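Local coordinates for protein clp gene regulator (ClgR) (Corynebacterium glutamicum, PDB 3F52) that probably binds promoter DNA through a helix-turn-helix domain and activates transcription of clp protease genes, at residues G30-S35 with A85-E90. Numbering follows the deposited sequence.
Sequences GAALRS and ADVLIE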
loop_
_atom_site.group_PDB
_atom_site.type_symbol
_atom_site.label_atom_id
_atom_site.label_comp_id
_atom_site.label_asym_id
_atom_site.label_seq_id
_atom_site.Cartn_x
_atom_site.Cartn_y
_atom_site.Cartn_z
ATOM N N GLY B 30 -7.815 -3.537 -0.293
ATOM C CA GLY B 30 -9.272 -3.532 -0.569
ATOM C C GLY B 30 -10.070 -4.274 0.493
ATOM O O GLY B 30 -11.136 -3.831 0.918
ATOM N N ALA B 31 -9.561 -5.416 0.925
ATOM C CA ALA B 31 -10.220 -6.218 1.956
ATOM C C ALA B 31 -10.267 -5.445 3.287
ATOM O O ALA B 31 -11.282 -5.488 3.994
ATOM C CB ALA B 31 -9.525 -7.549 2.123
ATOM N N ALA B 32 -9.186 -4.723 3.603
ATOM C CA ALA B 32 -9.117 -3.890 4.817
ATOM C C ALA B 32 -10.185 -2.782 4.747
ATOM O O ALA B 32 -10.970 -2.605 5.674
ATOM C CB ALA B 32 -7.736 -3.297 4.965
ATOM N N LEU B 33 -10.212 -2.065 3.624
ATOM C CA LEU B 33 -11.200 -0.994 3.412
ATOM C C LEU B 33 -12.611 -1.511 3.570
ATOM O O LEU B 33 -13.434 -0.876 4.236
ATOM C CB LEU B 33 -11.019 -0.359 2.037
ATOM C CG LEU B 33 -9.789 0.568 1.895
ATOM C CD1 LEU B 33 -9.493 0.833 0.424
ATOM C CD2 LEU B 33 -9.969 1.904 2.677
ATOM N N ARG B 34 -12.894 -2.669 2.982
ATOM C CA ARG B 34 -14.222 -3.277 3.109
ATOM C C ARG B 34 -14.574 -3.555 4.579
ATOM O O ARG B 34 -15.690 -3.269 5.037
ATOM C CB ARG B 34 -14.320 -4.570 2.296
ATOM C CG ARG B 34 -15.743 -5.175 2.337
ATOM C CD ARG B 34 -15.829 -6.586 1.724
ATOM N NE ARG B 34 -15.149 -6.708 0.427
ATOM C CZ ARG B 34 -14.025 -7.413 0.222
ATOM N NH1 ARG B 34 -13.493 -7.453 -0.993
ATOM N NH2 ARG B 34 -13.447 -8.104 1.228
ATOM N N SER B 35 -13.610 -4.087 5.330
ATOM C CA SER B 35 -13.869 -4.373 6.734
ATOM C C SER B 35 -14.064 -3.078 7.567
ATOM O O SER B 35 -14.940 -3.048 8.436
ATOM C CB SER B 35 -12.830 -5.339 7.331
ATOM O OG SER B 35 -11.688 -4.653 7.754
ATOM N N ALA B 85 -2.746 4.587 8.194
ATOM C CA ALA B 85 -1.872 3.699 8.966
ATOM C C ALA B 85 -2.651 2.488 9.481
ATOM O O ALA B 85 -2.189 1.362 9.369
ATOM C CB ALA B 85 -1.213 4.460 10.139
ATOM N N ASP B 86 -3.842 2.720 10.027
ATOM C CA ASP B 86 -4.643 1.626 10.580
ATOM C C ASP B 86 -5.180 0.705 9.475
ATOM O O ASP B 86 -5.211 -0.516 9.627
ATOM C CB ASP B 86 -5.799 2.155 11.451
ATOM C CG ASP B 86 -5.330 2.730 12.796
ATOM O OD1 ASP B 86 -4.165 2.487 13.237
ATOM O OD2 ASP B 86 -6.166 3.437 13.427
ATOM N N VAL B 87 -5.606 1.289 8.355
ATOM C CA VAL B 87 -6.038 0.496 7.203
ATOM C C VAL B 87 -4.872 -0.335 6.664
ATOM O O VAL B 87 -5.038 -1.508 6.356
ATOM C CB VAL B 87 -6.673 1.401 6.112
ATOM C CG1 VAL B 87 -6.972 0.615 4.840
ATOM C CG2 VAL B 87 -7.959 2.022 6.692
ATOM N N LEU B 88 -3.695 0.270 6.577
ATOM C CA LEU B 88 -2.503 -0.443 6.084
ATOM C C LEU B 88 -2.065 -1.614 6.996
ATOM O O LEU B 88 -1.730 -2.705 6.518
ATOM C CB LEU B 88 -1.347 0.532 5.878
ATOM C CG LEU B 88 -0.100 0.011 5.157
ATOM C CD1 LEU B 88 -0.462 -0.485 3.747
ATOM C CD2 LEU B 88 0.946 1.134 5.065
ATOM N N ILE B 89 -2.073 -1.404 8.304
ATOM C CA ILE B 89 -1.725 -2.490 9.181
ATOM C C ILE B 89 -2.784 -3.620 9.098
ATOM O O ILE B 89 -2.437 -4.799 9.115
ATOM C CB ILE B 89 -1.420 -2.005 10.632
ATOM C CG1 ILE B 89 -0.580 -3.045 11.382
ATOM C CG2 ILE B 89 -2.681 -1.665 11.367
ATOM C CD1 ILE B 89 0.869 -3.047 10.908
ATOM N N GLU B 90 -4.066 -3.274 8.970
ATOM C CA GLU B 90 -5.086 -4.306 8.756
ATOM C C GLU B 90 -4.817 -5.099 7.454
ATOM O O GLU B 90 -4.927 -6.341 7.431
ATOM C CB GLU B 90 -6.497 -3.692 8.714
ATOM C CG GLU B 90 -7.648 -4.719 8.691
ATOM C CD GLU B 90 -7.611 -5.681 9.887
ATOM O OE1 GLU B 90 -7.382 -5.228 11.045
ATOM O OE2 GLU B 90 -7.851 -6.897 9.686
HETATM O O HOH W 1 -9.918 -7.233 7.875
#
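Helix segments 30-35 and 85-90 cross at 119° between their chain directions, with axes 8.5 Å apart at closest approach. A32 marks the tightest point. Its small side chain lets the backbones draw near, and A32 CA lies 5.7 Å from E90 CA. The A32 methyl points at the partner helix, where A32 CB rests 3.5 Å from V87 O. The same methyl touches V87 CG1 and the CB and CG of E90.

V87 sets CG1 anti to its backbone N (chi1 173°). This branch reaches across to A32 and L33 together. L33 meets it with one branch, L33 CD2 to V87 CG1 at 3.9 Å, and the two side chains cross at about a right angle.

At the S35-E90 side the contact turns polar. E90 extends CG anti to its backbone N, then bends at chi2 (57°). Water 1 donates to E90 OE2 at 2.8 Å and also hydrogen-bonds S35 OG at 3.1 Å. It thus links the two helices.

Within the all-helical, XRE-type helix-turn-helix fold, this contact packs helix 25-40 against helix 84-92. L33 and V87 both reach C77 of helix 70-80, and L33 also touches L61 of helix 55-62. F36, further along helix 25-40, also touches V87 and E90. L88 and I89 point away from segment 30-35 and pack on L25 and I89 of the second subunit, respectively.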